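Local coordinates for protein aminopeptidase C (Lactobacillus rhamnosus, PDB 4K7C) that probably cleaves amino acids from the N-terminal ends of peptides as a papain-like cysteine aminopeptidase built as a hexamer, at residues Lys179-Asp183 and Met207-Asp211. Residues are numbered along the deposited sequence; the frame is centred on the assembly and turned at random.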
loop_
_atom_site.group_PDB
_atom_site.type_symbol
_atom_site.label_atom_id
_atom_site.label_comp_id
_atom_site.label_asym_id
_atom_site.label_seq_id
_atom_site.Cartn_x
_atom_site.Cartn_y
_atom_site.Cartn_z
ATOM N N LYS A 179 -5.271 -37.027 9.287
ATOM C CA LYS A 179 -6.244 -37.838 10.074
ATOM C C LYS A 179 -6.666 -39.112 9.272
ATOM O O LYS A 179 -6.657 -40.254 9.809
ATOM C CB LYS A 179 -7.475 -36.984 10.443
ATOM C CG LYS A 179 -8.579 -37.735 11.180
ATOM C CD LYS A 179 -8.143 -38.360 12.478
ATOM C CE LYS A 179 -9.300 -38.679 13.420
ATOM N NZ LYS A 179 -10.322 -39.447 12.779
ATOM N N LEU A 180 -7.032 -38.940 8.014
ATOM C CA LEU A 180 -7.504 -40.033 7.201
ATOM C C LEU A 180 -6.429 -41.049 6.973
ATOM O O LEU A 180 -6.674 -42.274 7.119
ATOM C CB LEU A 180 -8.062 -39.580 5.887
ATOM C CG LEU A 180 -9.268 -38.676 5.915
ATOM C CD1 LEU A 180 -9.575 -38.159 4.526
ATOM C CD2 LEU A 180 -10.483 -39.391 6.572
ATOM N N ARG A 181 -5.209 -40.569 6.750
ATOM C CA ARG A 181 -4.067 -41.519 6.610
ATOM C C ARG A 181 -3.758 -42.333 7.870
ATOM O O ARG A 181 -3.496 -43.553 7.825
ATOM C CB ARG A 181 -2.822 -40.744 6.098
ATOM C CG ARG A 181 -2.876 -40.332 4.668
ATOM C CD ARG A 181 -1.634 -39.516 4.323
ATOM N NE ARG A 181 -1.700 -39.053 2.943
ATOM C CZ ARG A 181 -1.566 -37.809 2.503
ATOM N NH1 ARG A 181 -1.379 -36.766 3.325
ATOM N NH2 ARG A 181 -1.546 -37.644 1.193
ATOM N N LYS A 182 -3.810 -41.714 9.022
ATOM C CA LYS A 182 -3.603 -42.333 10.284
ATOM C C LYS A 182 -4.675 -43.390 10.484
ATOM O O LYS A 182 -4.396 -44.486 10.954
ATOM C CB LYS A 182 -3.714 -41.332 11.410
ATOM C CG LYS A 182 -3.650 -41.977 12.769
ATOM C CD LYS A 182 -3.718 -40.967 13.883
ATOM C CE LYS A 182 -3.407 -41.663 15.218
ATOM N NZ LYS A 182 -4.641 -42.258 15.653
ATOM N N ASP A 183 -5.899 -42.997 10.207
ATOM C CA ASP A 183 -7.027 -43.957 10.298
ATOM C C ASP A 183 -6.915 -45.124 9.279
ATOM O O ASP A 183 -7.353 -46.268 9.567
ATOM C CB ASP A 183 -8.342 -43.219 10.127
ATOM C CG ASP A 183 -8.713 -42.365 11.308
ATOM O OD1 ASP A 183 -8.170 -42.553 12.436
ATOM O OD2 ASP A 183 -9.611 -41.501 11.093
HETATM N N MSE A 207 -14.047 -42.818 14.227
HETATM C CA MSE A 207 -13.186 -42.010 13.279
HETATM C C MSE A 207 -14.009 -40.887 12.680
HETATM O O MSE A 207 -13.581 -39.712 12.672
HETATM C CB MSE A 207 -12.631 -42.833 12.150
HETATM C CG MSE A 207 -11.653 -43.857 12.704
HETATM SE SE MSE A 207 -11.295 -45.166 11.270
HETATM C CE MSE A 207 -10.146 -46.147 12.491
ATOM N N LEU A 208 -15.207 -41.210 12.261
ATOM C CA LEU A 208 -16.148 -40.246 11.678
ATOM C C LEU A 208 -16.591 -39.213 12.676
ATOM O O LEU A 208 -16.746 -38.053 12.280
ATOM C CB LEU A 208 -17.333 -40.909 10.991
ATOM C CG LEU A 208 -16.979 -41.640 9.686
ATOM C CD1 LEU A 208 -18.151 -42.402 9.190
ATOM C CD2 LEU A 208 -16.550 -40.717 8.605
ATOM N N ALA A 209 -16.790 -39.584 13.952
ATOM C CA ALA A 209 -17.183 -38.624 14.995
ATOM C C ALA A 209 -16.107 -37.545 15.115
ATOM O O ALA A 209 -16.397 -36.412 15.234
ATOM C CB ALA A 209 -17.401 -39.239 16.367
ATOM N N GLU A 210 -14.867 -37.965 15.108
ATOM C CA GLU A 210 -13.725 -37.042 15.126
ATOM C C GLU A 210 -13.686 -36.192 13.879
ATOM O O GLU A 210 -13.469 -34.999 14.013
ATOM C CB GLU A 210 -12.441 -37.862 15.250
ATOM C CG GLU A 210 -12.335 -38.606 16.570
ATOM C CD GLU A 210 -11.379 -39.792 16.581
ATOM O OE1 GLU A 210 -11.033 -40.281 15.467
ATOM O OE2 GLU A 210 -10.946 -40.155 17.685
ATOM N N ASP A 211 -13.819 -36.770 12.693
ATOM C CA ASP A 211 -13.874 -35.991 11.478
ATOM C C ASP A 211 -15.005 -34.945 11.483
ATOM O O ASP A 211 -14.816 -33.810 11.005
ATOM C CB ASP A 211 -13.998 -36.898 10.242
ATOM C CG ASP A 211 -12.895 -37.954 10.168
ATOM O OD1 ASP A 211 -11.879 -37.740 10.884
ATOM O OD2 ASP A 211 -13.096 -39.003 9.412
HETATM O O HOH W 1 -8.810 -41.808 14.821
#
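A buried salt-bridge network joins Lys-179 to Glu-210 and Asp-211 across two antiparallel helices, 170-192 and 197-219, which follow one another in the chain as a helical hairpin. The case illustrates how one buried lysine can gather several carboxylates. Its CG lies anti to the backbone N (chi1 177°), and bends at chi2 and chi4 carry NZ across to the second helix. There NZ donates to Glu-210 OE1 at 2.9 Å, on the anti side, and to Asp-211 OD1 at 3.0 Å, on the syn side, both somewhat out of the carboxylate planes. Within its own helix NZ also makes a 2.8 Å salt bridge to Asp-183 OD2, on its syn lone pair; across the contact it adds a weak bond to Met-207 O. The ammonium probably offsets the repulsion between Asp-183 OD2 and Asp-211 OD1, 4.4 Å apart; a methionine in its place would probably leave Asp-183, Glu-210 and Asp-211 without their shared positive charge. A water donates to both Asp-183 OD1 and Glu-210 OE1, and selenomethionine Met-207 runs past Asp-183, its SE 3.7 Å from CB of Asp-183. Helix 96-117 packs alongside the hairpin, where its Tyr-112 hydrogen-bonds Asp-211 OD2 and touches Leu-180 and Met-207.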